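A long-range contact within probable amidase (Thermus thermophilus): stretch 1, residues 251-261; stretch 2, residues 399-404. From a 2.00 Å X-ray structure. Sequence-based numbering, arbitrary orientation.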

# COMPACT_ATOMS: atom_id res chain seq x y z
N VAL A 251 -30.53 -7.89 -8.14
CA VAL A 251 -31.44 -6.95 -8.81
C VAL A 251 -32.05 -5.86 -7.91
O VAL A 251 -32.10 -4.69 -8.31
N GLU A 252 -32.51 -6.23 -6.72
CA GLU A 252 -33.13 -5.27 -5.81
C GLU A 252 -32.16 -4.26 -5.20
O GLU A 252 -32.52 -3.09 -5.02
N VAL A 253 -30.96 -4.70 -4.86
CA VAL A 253 -29.97 -3.79 -4.29
C VAL A 253 -29.49 -2.87 -5.40
O VAL A 253 -29.21 -1.69 -5.18
N ARG A 254 -29.42 -3.41 -6.61
CA ARG A 254 -29.02 -2.62 -7.77
C ARG A 254 -29.99 -1.46 -7.91
O ARG A 254 -29.59 -0.32 -8.16
N LYS A 255 -31.28 -1.75 -7.76
CA LYS A 255 -32.31 -0.73 -7.88
C LYS A 255 -32.21 0.31 -6.77
O LYS A 255 -32.33 1.52 -7.02
N ALA A 256 -31.98 -0.14 -5.54
CA ALA A 256 -31.85 0.79 -4.43
C ALA A 256 -30.64 1.69 -4.62
O ALA A 256 -30.71 2.90 -4.40
N PHE A 257 -29.52 1.10 -5.04
CA PHE A 257 -28.31 1.88 -5.25
C PHE A 257 -28.49 2.91 -6.36
O PHE A 257 -28.06 4.06 -6.23
N THR A 258 -29.14 2.49 -7.45
CA THR A 258 -29.40 3.37 -8.58
C THR A 258 -30.26 4.56 -8.14
O THR A 258 -30.03 5.69 -8.57
N ARG A 259 -31.24 4.29 -7.29
CA ARG A 259 -32.13 5.34 -6.78
C ARG A 259 -31.31 6.40 -6.05
O ARG A 259 -31.52 7.60 -6.22
N LEU A 260 -30.38 5.94 -5.21
CA LEU A 260 -29.52 6.84 -4.47
C LEU A 260 -28.71 7.69 -5.44
O LEU A 260 -28.60 8.91 -5.27
N LEU A 261 -28.15 7.05 -6.46
CA LEU A 261 -27.36 7.79 -7.43
C LEU A 261 -28.22 8.83 -8.13
O LEU A 261 -27.76 9.94 -8.42
N PRO A 399 -26.43 2.22 6.98
CA PRO A 399 -27.71 1.84 6.35
C PRO A 399 -28.17 2.83 5.30
O PRO A 399 -28.08 4.03 5.51
N PHE A 400 -28.67 2.33 4.17
CA PHE A 400 -29.14 3.23 3.14
C PHE A 400 -30.41 2.72 2.45
O PHE A 400 -31.08 3.48 1.76
N ALA A 401 -30.74 1.45 2.64
CA ALA A 401 -31.94 0.90 2.01
C ALA A 401 -32.50 -0.33 2.74
O ALA A 401 -31.91 -0.82 3.70
N LYS A 402 -33.64 -0.80 2.25
CA LYS A 402 -34.33 -1.96 2.80
C LYS A 402 -34.80 -2.86 1.65
O LYS A 402 -35.35 -2.38 0.66
N VAL A 403 -34.57 -4.16 1.79
CA VAL A 403 -34.98 -5.13 0.78
C VAL A 403 -35.53 -6.32 1.56
O VAL A 403 -34.88 -6.83 2.48
N GLU A 404 -36.74 -6.75 1.21
CA GLU A 404 -37.39 -7.86 1.91
C GLU A 404 -37.63 -7.51 3.38
O GLU A 404 -37.57 -8.38 4.25

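The contact joins a helix, residues 251-261, to the strand 399-403, two segments of one chain in which touching residues are at least 140 positions apart in sequence. The axes approach to 8.8 Å with 139° between their N-to-C directions, so the strand runs obliquely against the helix, nearer antiparallel than parallel. The backbone register agrees with this: Glu252 pairs with Val403 (CA to CA, 6.8 Å) and Ala256 with Ala401 (CA to CA, 6.4 Å), one helical turn matched to two strand residues. The buried surface, both sides summed, is a modest 303 Å².

Apolar packing accounts for most of the contact. From the helix, the CA-to-CB bonds of Glu252, Ala256 and Leu260 point toward the strand, as expected for residues spaced four apart, while those of Val253 and Phe257 point sideways and contribute from the flank. Arg259 also points toward the strand, but its side chain makes no contact. The shorter of the two CA-to-CA distances in the register falls where both residues are alanines: Ala256 CB meets Ala401 CB at 3.7 Å, a methyl-to-methyl contact with neither residue carrying anything beyond CB.

Phe400 has the largest area covered by the opposing stretch, 86 Å². Its chi1 of 93° lies between the usual wells, and with chi2 at 96° the ring reaches the helix around Ala256, Phe257 and Leu260. Ala256 CB lies 4.1 Å from Phe400 CE1, and Phe257 CB is 4.3 Å from Phe400 CZ. The backbone also takes part: Phe257 CA approaches Phe400 CE1 at 3.9 Å, near the plane of the ring and therefore at its edge. Leu260, with chi1 t and chi2 p, brings CD2 to 4.1 Å from Phe400 CD1, in an oblique position. Phe257 adopts chi1 t, and CB is its closest side-chain atom to Phe400.

Val403 closes the other end of the contact. Its chi1 is t. Val403 CG1 lies 3.7 Å from Glu252 CB; Val403 CG2 also comes within 4.1 Å of Glu252 CB and lies 4.4 Å from Val253 CG2, on a side chain also in the t rotamer. Glu252 thus packs through the aliphatic base of its side chain.

Polar interactions do not bridge the stretches; no hydrogen bond or salt bridge crosses between them. Ala256 O does come within 3.7 Å of Phe400 CE1 at the ring edge, but this oxygen already accepts the helical hydrogen bond from Leu260 N (3.2 Å from N to O). The carboxylate of Glu252, placed by chi1 m and chi2 m, forms a salt bridge within the helix, with Lys255 NZ 3.6 Å from Glu252 OE1. Thr258, whose CA-to-CB bond points away from the strand, donates from OG1 to Arg254 O at 2.9 Å. On the strand, Lys402 likewise points away, consistent with alternation between Ala401 and Val403. The coordinates given here include no water or bound group, so the contact described rests on side-chain and backbone packing.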

# COMPACT_ATOMS: atom_id res chain seq x y z
CB VAL A 251 -32.60 -7.70 -9.51
CG1 VAL A 251 -33.60 -6.71 -10.09
CG2 VAL A 251 -32.04 -8.59 -10.63
CB GLU A 252 -33.89 -5.98 -4.69
CG GLU A 252 -35.10 -6.81 -5.14
CD GLU A 252 -36.03 -6.05 -6.08
OE1 GLU A 252 -36.46 -4.92 -5.74
OE2 GLU A 252 -36.35 -6.58 -7.16
CB VAL A 253 -28.79 -4.57 -3.66
CG1 VAL A 253 -27.63 -3.64 -3.34
CG2 VAL A 253 -29.27 -5.25 -2.37
CB ARG A 254 -29.08 -3.47 -9.04
CG ARG A 254 -28.74 -2.71 -10.30
CD ARG A 254 -27.37 -3.13 -10.78
NE ARG A 254 -26.41 -2.06 -10.73
CZ ARG A 254 -25.11 -2.23 -10.92
NH1 ARG A 254 -24.63 -3.45 -11.16
NH2 ARG A 254 -24.29 -1.19 -10.88
CB LYS A 255 -33.70 -1.38 -7.89
CG LYS A 255 -33.94 -2.23 -9.14
CD LYS A 255 -35.12 -3.19 -8.99
CE LYS A 255 -36.44 -2.46 -8.82
NZ LYS A 255 -37.57 -3.44 -8.78
CB ALA A 256 -31.73 0.03 -3.11
CB PHE A 257 -27.14 0.94 -5.58
CG PHE A 257 -25.81 1.64 -5.68
CD1 PHE A 257 -25.31 2.38 -4.62
CD2 PHE A 257 -25.05 1.52 -6.84
CE1 PHE A 257 -24.06 2.99 -4.70
CE2 PHE A 257 -23.80 2.13 -6.93
CZ PHE A 257 -23.31 2.86 -5.86
CB THR A 258 -30.11 2.61 -9.72
OG1 THR A 258 -29.23 1.60 -10.24
CG2 THR A 258 -30.49 3.56 -10.85
CB ARG A 259 -33.16 4.74 -5.82
CG ARG A 259 -33.96 5.77 -5.03
CD ARG A 259 -34.84 5.10 -3.98
NE ARG A 259 -35.53 6.07 -3.13
CZ ARG A 259 -36.27 5.74 -2.08
NH1 ARG A 259 -36.42 4.47 -1.73
NH2 ARG A 259 -36.87 6.70 -1.37
CB LEU A 260 -28.56 6.05 -3.57
CG LEU A 260 -27.49 6.89 -2.87
CD1 LEU A 260 -28.16 7.91 -1.95
CD2 LEU A 260 -26.56 5.98 -2.07
CB LEU A 261 -26.73 6.83 -8.45
CG LEU A 261 -25.78 5.79 -7.84
CD1 LEU A 261 -25.00 5.08 -8.95
CD2 LEU A 261 -24.81 6.46 -6.88
CB PRO A 399 -28.68 1.78 7.52
CG PRO A 399 -27.80 1.51 8.70
CD PRO A 399 -26.61 2.40 8.43
CB PHE A 400 -28.02 3.48 2.10
CG PHE A 400 -28.06 2.56 0.91
CD1 PHE A 400 -28.67 2.96 -0.28
CD2 PHE A 400 -27.45 1.31 0.96
CE1 PHE A 400 -28.67 2.12 -1.40
CE2 PHE A 400 -27.44 0.47 -0.15
CZ PHE A 400 -28.05 0.88 -1.33
CB ALA A 401 -31.64 0.56 0.55
CB LYS A 402 -35.58 -1.53 3.58
CG LYS A 402 -35.34 -0.64 4.78
CD LYS A 402 -34.82 -1.42 5.97
CE LYS A 402 -34.81 -0.56 7.23
NZ LYS A 402 -34.28 -1.28 8.42
CB VAL A 403 -33.79 -5.57 -0.12
CG1 VAL A 403 -34.22 -6.69 -1.07
CG2 VAL A 403 -33.28 -4.38 -0.92
CB GLU A 404 -36.55 -9.14 1.79
CG GLU A 404 -36.62 -9.79 0.40
CD GLU A 404 -35.63 -10.92 0.21
OE1 GLU A 404 -35.26 -11.58 1.20
OE2 GLU A 404 -35.22 -11.16 -0.95